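Local coordinates for protein aldehyde dehydrogenase (Staphylococcus aureus, PDB 6K10) that oxidises 4,4'-diaponeurosporen-4-al to 4,4'-diaponeurosporenoic acid, an NAD-dependent step in the biosynthesis of the carotenoid staphyloxanthin, at residues E130-N140 against Y422-T432; Y289-H299 against S318-P327. The protein carries 1 engineered substitution. All coordinates share one frame; numbering follows the deposited sequence.

Contact 1: E130-N140 against Y422-T432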
loop_
_atom_site.group_PDB
_atom_site.type_symbol
_atom_site.label_atom_id
_atom_site.label_comp_id
_atom_site.label_asym_id
_atom_site.label_seq_id
_atom_site.Cartn_x
_atom_site.Cartn_y
_atom_site.Cartn_z
ATOM N N GLU A 130 6.202 10.948 -14.140
ATOM C CA GLU A 130 6.316 9.529 -13.818
ATOM C C GLU A 130 5.111 9.026 -13.016
ATOM O O GLU A 130 4.567 7.967 -13.364
ATOM C CB GLU A 130 7.646 9.234 -13.116
ATOM C CG GLU A 130 7.787 7.773 -12.714
ATOM C CD GLU A 130 7.523 6.815 -13.872
ATOM O OE1 GLU A 130 6.874 5.767 -13.647
ATOM O OE2 GLU A 130 7.958 7.100 -15.008
ATOM N N PRO A 131 4.637 9.725 -11.973
ATOM C CA PRO A 131 3.340 9.311 -11.403
ATOM C C PRO A 131 2.205 9.362 -12.408
ATOM O O PRO A 131 1.370 8.447 -12.438
ATOM C CB PRO A 131 3.119 10.298 -10.246
ATOM C CG PRO A 131 4.432 10.886 -9.967
ATOM C CD PRO A 131 5.211 10.868 -11.241
ATOM N N LEU A 132 2.163 10.400 -13.248
ATOM C CA LEU A 132 1.061 10.547 -14.197
ATOM C C LEU A 132 0.980 9.362 -15.151
ATOM O O LEU A 132 -0.117 8.879 -15.461
ATOM C CB LEU A 132 1.217 11.845 -14.987
ATOM C CG LEU A 132 0.059 12.150 -15.940
ATOM C CD1 LEU A 132 -1.214 12.440 -15.156
ATOM C CD2 LEU A 132 0.395 13.298 -16.881
ATOM N N ILE A 133 2.131 8.891 -15.637
ATOM C CA ILE A 133 2.150 7.718 -16.509
ATOM C C ILE A 133 1.434 6.556 -15.838
ATOM O O ILE A 133 0.591 5.886 -16.444
ATOM C CB ILE A 133 3.596 7.342 -16.877
ATOM C CG1 ILE A 133 4.248 8.444 -17.711
ATOM C CG2 ILE A 133 3.616 6.034 -17.639
ATOM C CD1 ILE A 133 5.757 8.354 -17.738
ATOM N N GLY A 134 1.757 6.307 -14.568
ATOM C CA GLY A 134 1.080 5.245 -13.841
ATOM C C GLY A 134 -0.412 5.491 -13.723
ATOM O O GLY A 134 -1.222 4.586 -13.937
ATOM N N ALA A 135 -0.794 6.726 -13.388
ATOM C CA ALA A 135 -2.210 7.056 -13.264
ATOM C C ALA A 135 -2.935 6.872 -14.591
ATOM O O ALA A 135 -4.039 6.316 -14.636
ATOM C CB ALA A 135 -2.372 8.489 -12.756
ATOM N N ILE A 136 -2.327 7.336 -15.686
ATOM C CA ILE A 136 -2.930 7.166 -17.008
ATOM C C ILE A 136 -3.067 5.688 -17.340
ATOM O O ILE A 136 -4.150 5.209 -17.699
ATOM C CB ILE A 136 -2.100 7.896 -18.079
ATOM C CG1 ILE A 136 -2.251 9.411 -17.951
ATOM C CG2 ILE A 136 -2.510 7.431 -19.472
ATOM C CD1 ILE A 136 -1.325 10.185 -18.868
ATOM N N ALA A 137 -1.962 4.944 -17.228
ATOM C CA ALA A 137 -1.961 3.538 -17.616
ATOM C C ALA A 137 -2.924 2.716 -16.772
ATOM O O ALA A 137 -3.485 1.728 -17.257
ATOM C CB ALA A 137 -0.546 2.966 -17.512
ATOM N N ALA A 138 -3.130 3.103 -15.515
ATOM C CA ALA A 138 -4.057 2.387 -14.651
ATOM C C ALA A 138 -5.513 2.757 -14.902
ATOM O O ALA A 138 -6.402 2.111 -14.340
ATOM C CB ALA A 138 -3.703 2.636 -13.183
ATOM N N GLY A 139 -5.778 3.777 -15.719
ATOM C CA GLY A 139 -7.136 4.103 -16.100
ATOM C C GLY A 139 -7.811 5.177 -15.282
ATOM O O GLY A 139 -9.044 5.195 -15.200
ATOM N N ASN A 140 -7.048 6.080 -14.679
ATOM C CA ASN A 140 -7.600 7.117 -13.822
ATOM C C ASN A 140 -7.724 8.435 -14.580
ATOM O O ASN A 140 -7.160 8.620 -15.661
ATOM C CB ASN A 140 -6.718 7.307 -12.585
ATOM C CG ASN A 140 -6.570 6.038 -11.773
ATOM O OD1 ASN A 140 -7.365 5.764 -10.876
ATOM N ND2 ASN A 140 -5.547 5.249 -12.088
ATOM N N TYR A 422 6.918 3.529 -6.524
ATOM C CA TYR A 422 6.569 3.647 -7.941
ATOM C C TYR A 422 7.823 3.429 -8.783
ATOM O O TYR A 422 8.825 2.897 -8.296
ATOM C CB TYR A 422 5.869 4.982 -8.238
ATOM C CG TYR A 422 6.725 6.235 -8.175
ATOM C CD1 TYR A 422 7.365 6.616 -7.001
ATOM C CD2 TYR A 422 6.863 7.063 -9.285
ATOM C CE1 TYR A 422 8.131 7.773 -6.939
ATOM C CE2 TYR A 422 7.627 8.220 -9.235
ATOM C CZ TYR A 422 8.260 8.570 -8.061
ATOM O OH TYR A 422 9.019 9.719 -8.008
ATOM N N HIS A 423 7.751 3.872 -10.044
ATOM C CA HIS A 423 8.636 3.537 -11.162
ATOM C C HIS A 423 8.197 2.267 -11.876
ATOM O O HIS A 423 7.851 1.266 -11.238
ATOM C CB HIS A 423 10.110 3.392 -10.755
ATOM C CG HIS A 423 10.773 4.687 -10.427
ATOM N ND1 HIS A 423 12.119 4.778 -10.143
ATOM C CD2 HIS A 423 10.279 5.943 -10.335
ATOM C CE1 HIS A 423 12.429 6.038 -9.903
ATOM N NE2 HIS A 423 11.330 6.764 -10.009
ATOM N N GLY A 424 8.216 2.311 -13.208
ATOM C CA GLY A 424 7.877 1.137 -13.998
ATOM C C GLY A 424 6.478 0.652 -13.719
ATOM O O GLY A 424 5.531 1.444 -13.633
ATOM N N LYS A 425 6.339 -0.670 -13.563
ATOM C CA LYS A 425 5.032 -1.244 -13.261
ATOM C C LYS A 425 4.527 -0.825 -11.884
ATOM O O LYS A 425 3.310 -0.807 -11.652
ATOM C CB LYS A 425 5.095 -2.769 -13.374
ATOM C CG LYS A 425 3.747 -3.456 -13.195
ATOM C CD LYS A 425 3.805 -4.950 -13.446
ATOM C CE LYS A 425 2.419 -5.566 -13.304
ATOM N NZ LYS A 425 1.936 -5.564 -11.889
ATOM N N TYR A 426 5.432 -0.475 -10.962
ATOM C CA TYR A 426 4.991 -0.040 -9.641
ATOM C C TYR A 426 4.216 1.270 -9.709
ATOM O O TYR A 426 3.336 1.510 -8.870
ATOM C CB TYR A 426 6.191 0.086 -8.697
ATOM C CG TYR A 426 6.929 -1.218 -8.502
ATOM C CD1 TYR A 426 6.477 -2.163 -7.592
ATOM C CD2 TYR A 426 8.069 -1.508 -9.238
ATOM C CE1 TYR A 426 7.142 -3.362 -7.414
ATOM C CE2 TYR A 426 8.741 -2.702 -9.070
ATOM C CZ TYR A 426 8.277 -3.625 -8.157
ATOM O OH TYR A 426 8.948 -4.814 -7.988
ATOM N N SER A 427 4.525 2.123 -10.690
ATOM C CA SER A 427 3.705 3.307 -10.914
ATOM C C SER A 427 2.283 2.916 -11.289
ATOM O O SER A 427 1.314 3.496 -10.785
ATOM C CB SER A 427 4.327 4.173 -12.010
ATOM O OG SER A 427 5.566 4.726 -11.583
ATOM N N PHE A 428 2.146 1.917 -12.164
ATOM C CA PHE A 428 0.829 1.390 -12.511
ATOM C C PHE A 428 0.154 0.762 -11.296
ATOM O O PHE A 428 -1.015 1.047 -11.001
ATOM C CB PHE A 428 0.968 0.376 -13.652
ATOM C CG PHE A 428 -0.253 -0.473 -13.879
ATOM C CD1 PHE A 428 -1.230 -0.075 -14.776
ATOM C CD2 PHE A 428 -0.399 -1.696 -13.241
ATOM C CE1 PHE A 428 -2.341 -0.858 -15.002
ATOM C CE2 PHE A 428 -1.512 -2.480 -13.466
ATOM C CZ PHE A 428 -2.480 -2.063 -14.350
ATOM N N ASP A 429 0.879 -0.104 -10.579
ATOM C CA ASP A 429 0.322 -0.759 -9.397
ATOM C C ASP A 429 -0.205 0.253 -8.385
ATOM O O ASP A 429 -1.266 0.047 -7.780
ATOM C CB ASP A 429 1.384 -1.640 -8.733
ATOM C CG ASP A 429 1.821 -2.800 -9.607
ATOM O OD1 ASP A 429 1.122 -3.122 -10.592
ATOM O OD2 ASP A 429 2.880 -3.400 -9.309
ATOM N N THR A 430 0.527 1.356 -8.189
ATOM C CA THR A 430 0.159 2.330 -7.166
ATOM C C THR A 430 -1.233 2.904 -7.412
ATOM O O THR A 430 -2.002 3.108 -6.466
ATOM C CB THR A 430 1.212 3.442 -7.108
ATOM O OG1 THR A 430 2.423 2.915 -6.558
ATOM C CG2 THR A 430 0.741 4.611 -6.251
ATOM N N PHE A 431 -1.587 3.145 -8.676
ATOM C CA PHE A 431 -2.887 3.699 -9.035
ATOM C C PHE A 431 -3.875 2.627 -9.477
ATOM O O PHE A 431 -4.846 2.938 -10.177
ATOM C CB PHE A 431 -2.717 4.761 -10.124
ATOM C CG PHE A 431 -1.893 5.941 -9.686
ATOM C CD1 PHE A 431 -2.455 6.943 -8.918
ATOM C CD2 PHE A 431 -0.560 6.048 -10.045
ATOM C CE1 PHE A 431 -1.707 8.030 -8.511
ATOM C CE2 PHE A 431 0.194 7.135 -9.642
ATOM C CZ PHE A 431 -0.380 8.129 -8.873
ATOM N N THR A 432 -3.658 1.377 -9.070
ATOM C CA THR A 432 -4.503 0.256 -9.453
ATOM C C THR A 432 -5.036 -0.427 -8.203
ATOM O O THR A 432 -4.273 -0.704 -7.272
ATOM C CB THR A 432 -3.718 -0.750 -10.303
ATOM O OG1 THR A 432 -3.422 -0.171 -11.581
ATOM C CG2 THR A 432 -4.509 -2.043 -10.497
HETATM O O HOH W 1 -5.732 -0.290 -13.213
#

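Contact 2: Y289-H299 against S318-P327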
loop_
_atom_site.group_PDB
_atom_site.type_symbol
_atom_site.label_atom_id
_atom_site.label_comp_id
_atom_site.label_asym_id
_atom_site.label_seq_id
_atom_site.Cartn_x
_atom_site.Cartn_y
_atom_site.Cartn_z
ATOM N N TYR A 289 26.911 22.200 -13.821
ATOM C CA TYR A 289 26.591 22.328 -12.409
ATOM C C TYR A 289 25.412 23.273 -12.230
ATOM O O TYR A 289 25.365 24.343 -12.844
ATOM C CB TYR A 289 27.808 22.826 -11.627
ATOM C CG TYR A 289 27.584 22.895 -10.141
ATOM C CD1 TYR A 289 27.328 21.746 -9.406
ATOM C CD2 TYR A 289 27.637 24.108 -9.471
ATOM C CE1 TYR A 289 27.123 21.805 -8.044
ATOM C CE2 TYR A 289 27.436 24.177 -8.114
ATOM C CZ TYR A 289 27.178 23.025 -7.407
ATOM O OH TYR A 289 26.979 23.103 -6.053
ATOM N N GLY A 290 24.469 22.873 -11.376
ATOM C CA GLY A 290 23.203 23.561 -11.238
ATOM C C GLY A 290 23.227 24.663 -10.195
ATOM O O GLY A 290 24.268 25.023 -9.641
ATOM N N ARG A 291 22.039 25.206 -9.929
ATOM C CA ARG A 291 21.861 26.330 -9.023
ATOM C C ARG A 291 20.710 26.046 -8.064
ATOM O O ARG A 291 19.888 25.156 -8.290
ATOM C CB ARG A 291 21.584 27.630 -9.792
ATOM C CG ARG A 291 22.696 28.043 -10.745
ATOM C CD ARG A 291 23.936 28.459 -9.979
ATOM N NE ARG A 291 24.990 28.980 -10.848
ATOM C CZ ARG A 291 25.930 28.230 -11.415
ATOM N NH1 ARG A 291 25.953 26.920 -11.209
ATOM N NH2 ARG A 291 26.851 28.793 -12.186
ATOM N N ILE A 292 20.652 26.833 -6.991
ATOM C CA ILE A 292 19.625 26.662 -5.968
ATOM C C ILE A 292 18.306 27.241 -6.470
ATOM O O ILE A 292 18.280 28.244 -7.192
ATOM C CB ILE A 292 20.079 27.312 -4.645
ATOM C CG1 ILE A 292 21.478 26.817 -4.267
ATOM C CG2 ILE A 292 19.104 26.997 -3.524
ATOM C CD1 ILE A 292 21.596 25.301 -4.188
ATOM N N VAL A 293 17.195 26.609 -6.072
ATOM C CA VAL A 293 15.901 26.879 -6.703
ATOM C C VAL A 293 15.479 28.333 -6.512
ATOM O O VAL A 293 15.020 28.984 -7.459
ATOM C CB VAL A 293 14.828 25.908 -6.176
ATOM C CG1 VAL A 293 14.702 25.990 -4.655
ATOM C CG2 VAL A 293 13.485 26.183 -6.845
ATOM N N ASN A 294 15.611 28.865 -5.297
ATOM C CA ASN A 294 15.144 30.215 -5.013
ATOM C C ASN A 294 15.981 30.818 -3.891
ATOM O O ASN A 294 16.866 30.169 -3.326
ATOM C CB ASN A 294 13.641 30.224 -4.688
ATOM C CG ASN A 294 13.306 29.538 -3.369
ATOM O OD1 ASN A 294 14.172 28.985 -2.690
ATOM N ND2 ASN A 294 12.029 29.571 -3.004
ATOM N N LEU A 295 15.686 32.080 -3.570
ATOM C CA LEU A 295 16.480 32.804 -2.582
ATOM C C LEU A 295 16.279 32.263 -1.174
ATOM O O LEU A 295 17.208 32.313 -0.359
ATOM C CB LEU A 295 16.141 34.293 -2.632
ATOM C CG LEU A 295 16.810 35.032 -3.790
ATOM C CD1 LEU A 295 16.298 36.457 -3.886
ATOM C CD2 LEU A 295 18.327 35.007 -3.628
ATOM N N LYS A 296 15.085 31.752 -0.863
ATOM C CA LYS A 296 14.852 31.197 0.467
ATOM C C LYS A 296 15.745 29.988 0.719
ATOM O O LYS A 296 16.414 29.901 1.754
ATOM C CB LYS A 296 13.379 30.824 0.637
ATOM C CG LYS A 296 13.085 30.081 1.934
ATOM C CD LYS A 296 13.522 30.894 3.143
ATOM C CE LYS A 296 13.112 30.227 4.443
ATOM N NZ LYS A 296 13.622 30.975 5.627
ATOM N N HIS A 297 15.772 29.044 -0.224
ATOM C CA HIS A 297 16.627 27.873 -0.056
ATOM C C HIS A 297 18.100 28.235 -0.174
ATOM O O HIS A 297 18.944 27.610 0.478
ATOM C CB HIS A 297 16.254 26.797 -1.074
ATOM C CG HIS A 297 15.059 25.986 -0.682
ATOM N ND1 HIS A 297 15.067 25.123 0.393
ATOM C CD2 HIS A 297 13.818 25.910 -1.217
ATOM C CE1 HIS A 297 13.882 24.548 0.502
ATOM N NE2 HIS A 297 13.107 25.007 -0.464
ATOM N N TYR A 298 18.427 29.234 -0.996
ATOM C CA TYR A 298 19.804 29.705 -1.072
ATOM C C TYR A 298 20.273 30.226 0.282
ATOM O O TYR A 298 21.373 29.897 0.741
ATOM C CB TYR A 298 19.931 30.788 -2.145
ATOM C CG TYR A 298 21.273 31.485 -2.139
ATOM C CD1 TYR A 298 22.352 30.963 -2.840
ATOM C CD2 TYR A 298 21.461 32.664 -1.428
ATOM C CE1 TYR A 298 23.580 31.596 -2.831
ATOM C CE2 TYR A 298 22.683 33.301 -1.412
ATOM C CZ TYR A 298 23.738 32.764 -2.114
ATOM O OH TYR A 298 24.954 33.404 -2.097
ATOM N N HIS A 299 19.446 31.042 0.938
ATOM C CA HIS A 299 19.825 31.584 2.239
ATOM C C HIS A 299 19.802 30.514 3.321
ATOM O O HIS A 299 20.595 30.575 4.267
ATOM C CB HIS A 299 18.903 32.746 2.608
ATOM C CG HIS A 299 19.158 33.987 1.811
ATOM N ND1 HIS A 299 18.142 34.798 1.351
ATOM C CD2 HIS A 299 20.312 34.557 1.396
ATOM C CE1 HIS A 299 18.661 35.813 0.683
ATOM N NE2 HIS A 299 19.976 35.691 0.696
ATOM N N SER A 318 29.945 31.259 -2.657
ATOM C CA SER A 318 28.551 31.447 -3.021
ATOM C C SER A 318 28.414 32.741 -3.808
ATOM O O SER A 318 29.268 33.628 -3.740
ATOM C CB SER A 318 27.645 31.472 -1.785
ATOM O OG SER A 318 28.070 32.465 -0.868
ATOM N N ASP A 319 27.326 32.829 -4.571
ATOM C CA ASP A 319 26.993 34.052 -5.294
ATOM C C ASP A 319 25.477 34.171 -5.308
ATOM O O ASP A 319 24.794 33.389 -5.978
ATOM C CB ASP A 319 27.564 34.041 -6.710
ATOM C CG ASP A 319 27.408 35.380 -7.415
ATOM O OD1 ASP A 319 26.756 36.285 -6.852
ATOM O OD2 ASP A 319 27.944 35.533 -8.532
ATOM N N GLU A 320 24.962 35.152 -4.566
ATOM C CA GLU A 320 23.519 35.332 -4.442
ATOM C C GLU A 320 22.877 35.666 -5.784
ATOM O O GLU A 320 21.759 35.224 -6.071
ATOM C CB GLU A 320 23.239 36.430 -3.418
ATOM C CG GLU A 320 21.800 36.555 -2.967
ATOM C CD GLU A 320 21.659 37.550 -1.831
ATOM O OE1 GLU A 320 20.923 37.262 -0.866
ATOM O OE2 GLU A 320 22.301 38.619 -1.900
ATOM N N ASP A 321 23.573 36.439 -6.622
ATOM C CA ASP A 321 22.999 36.895 -7.884
ATOM C C ASP A 321 22.727 35.753 -8.855
ATOM O O ASP A 321 21.891 35.906 -9.752
ATOM C CB ASP A 321 23.924 37.922 -8.536
ATOM C CG ASP A 321 24.083 39.174 -7.698
ATOM O OD1 ASP A 321 23.184 39.462 -6.879
ATOM O OD2 ASP A 321 25.108 39.870 -7.856
ATOM N N GLU A 322 23.417 34.625 -8.708
ATOM C CA GLU A 322 23.167 33.441 -9.514
ATOM C C GLU A 322 22.480 32.336 -8.727
ATOM O O GLU A 322 22.230 31.261 -9.282
ATOM C CB GLU A 322 24.484 32.911 -10.094
ATOM C CG GLU A 322 24.858 33.483 -11.449
ATOM C CD GLU A 322 26.138 32.877 -11.994
ATOM O OE1 GLU A 322 26.245 31.632 -12.024
ATOM O OE2 GLU A 322 27.039 33.646 -12.389
ATOM N N ARG A 323 22.158 32.581 -7.453
ATOM C CA ARG A 323 21.726 31.531 -6.531
ATOM C C ARG A 323 22.700 30.358 -6.575
ATOM O O ARG A 323 22.312 29.189 -6.617
ATOM C CB ARG A 323 20.289 31.092 -6.823
ATOM C CG ARG A 323 19.303 32.255 -6.799
ATOM C CD ARG A 323 17.859 31.791 -6.717
ATOM N NE ARG A 323 17.521 30.797 -7.731
ATOM C CZ ARG A 323 16.963 31.087 -8.902
ATOM N NH1 ARG A 323 16.684 30.120 -9.763
ATOM N NH2 ARG A 323 16.685 32.346 -9.211
ATOM N N TYR A 324 23.987 30.690 -6.565
ATOM C CA TYR A 324 25.067 29.730 -6.738
ATOM C C TYR A 324 25.674 29.368 -5.392
ATOM O O TYR A 324 25.936 30.246 -4.564
ATOM C CB TYR A 324 26.150 30.301 -7.653
ATOM C CG TYR A 324 27.453 29.537 -7.610
ATOM C CD1 TYR A 324 27.576 28.297 -8.222
ATOM C CD2 TYR A 324 28.563 30.058 -6.955
ATOM C CE1 TYR A 324 28.766 27.597 -8.184
ATOM C CE2 TYR A 324 29.758 29.366 -6.913
ATOM C CZ TYR A 324 29.853 28.135 -7.530
ATOM O OH TYR A 324 31.040 27.435 -7.495
ATOM N N ILE A 325 25.902 28.075 -5.182
ATOM C CA ILE A 325 26.643 27.584 -4.027
ATOM C C ILE A 325 27.629 26.535 -4.514
ATOM O O ILE A 325 27.233 25.549 -5.148
ATOM C CB ILE A 325 25.722 27.012 -2.940
ATOM C CG1 ILE A 325 24.830 28.124 -2.394
ATOM C CG2 ILE A 325 26.546 26.390 -1.821
ATOM C CD1 ILE A 325 24.000 27.720 -1.234
ATOM N N GLU A 326 28.906 26.758 -4.228
ATOM C CA GLU A 326 29.963 25.864 -4.666
ATOM C C GLU A 326 29.865 24.521 -3.942
ATOM O O GLU A 326 29.442 24.462 -2.785
ATOM C CB GLU A 326 31.320 26.508 -4.391
ATOM C CG GLU A 326 32.518 25.782 -4.965
ATOM C CD GLU A 326 33.828 26.432 -4.565
ATOM O OE1 GLU A 326 34.856 26.148 -5.214
ATOM O OE2 GLU A 326 33.830 27.226 -3.601
ATOM N N PRO A 327 30.231 23.424 -4.609
ATOM C CA PRO A 327 30.376 22.149 -3.900
ATOM C C PRO A 327 31.296 22.306 -2.700
ATOM O O PRO A 327 32.421 22.796 -2.816
ATOM C CB PRO A 327 30.977 21.227 -4.963
ATOM C CG PRO A 327 30.418 21.746 -6.233
ATOM C CD PRO A 327 30.360 23.251 -6.068
HETATM O O HOH W 2 24.775 25.939 -7.081
#

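Contact 1: E130-N140 against Y422-T432
Gly134 lies against the backbone of Ser427 and Phe428, its CA 4.1 Å from the CA of Phe428, where helices 130-138 and 425-430 cross at -60° with their axes 7.3 Å apart. With no side chain on Gly134 to collide with the Ser427 carbonyl, its CA comes to 3.5 Å from Ser427 O in a CA-H...O contact.

Aromatic packing flanks this crossing. The Phe431 ring receives Ala135 CB over the centre of one face, a CH-pi contact 4.0 Å from the centroid, while Thr430 CG2 lies over the opposite face, displaced toward the rim. The Phe428 side chain, turned away from its backbone N (chi1 166°), carries CE1 to the C-terminal end of helix 126-138, where Ala137 O lies at the ring edge. The Tyr422 ring edge rests on Glu130 CG, 3.5 Å from CE2.

Ser427 OG donates to the anti lone pair of Glu130 OE1 at 2.7 Å and itself accepts from His423 N; Ser77 holds the other carboxylate oxygen. Beyond the Schellman turn at Gly139, Asn140 ND2 divides its two N-H groups between Ala135 O and Phe431 O, each at 3.1 Å and close to the amide plane.

The Tyr422 side chain comes within about 3 Å of that of Glu217, the predicted active-site glutamate. Helix 126-138 is the beta-alpha-beta crossover between parallel strands 104-118 and 141-145 of the NAD-binding domain, as in other aldehyde dehydrogenases. Around the crossing, helix 63-89 packs on Ile133 and Phe428, strand 190-194 on Pro131 and Thr430, and Gly113 N of strand 104-118 donates to Asn140 OD1.

Contact 2: Y289-H299 against S318-P327
Tyr298 lays its ring along the turn between strands 318-319 and 324-330, with Ile325 CG1 3.7 Å from CE1 and Glu320 CG equally near CE2. That turn joins the two antiparallel strands as a beta hairpin with a G1 beta bulge, where Arg323 and Tyr324 both face Asp319. A near-trans first torsion (chi1 171°) extends the tyrosine from the first turn of helix 295-307, which Asn294 caps by accepting from His297 N, and brings its ring edge to Tyr324 O.

The loop before the helix is tied to the hairpin by charge and backbone. Ile292 N donates to Arg323 O, and Arg323 bends at chi3 (-51°) to return a nearly straight bond from NE to Ile292 O, 2.7 Å long. Arg291 grips Glu322 side-on: NE and NH2 both point to OE1, at 3.2 and 2.9 Å, in nearly coplanar groups. Tyr324 CD1 lies over the centre of the guanidinium face, and NH1 turns back to Gly290 O. Gln284 takes the other oxygen of Glu322, probably helping to position the carboxylate.

At the buried end, Tyr289 packs against Pro327 CD, and its hydroxyl OH donates to Ile325 O at 2.6 Å, almost in line with the carbonyl bond.

In the fold
Contact 1 is a buried crossing of two helices, its centre about 13 Å from that of the chain; contact 2, partly exposed, has its centre about 24 Å from the chain's centre. They share no helix or strand: the first packs beside the sheet containing strands 104-118 and 190-194, the second joins a helix start to a hairpin in the other sheet. Both use aromatic rings, but contact 1 sets them against small residues, with neutral donors on a carboxylate and carbonyls, whereas contact 2 adds arginines that pair with a carboxylate and a backbone carbonyl. On opposite sides of the chain's centre, with nearest atoms about 17 Å apart, they do not touch.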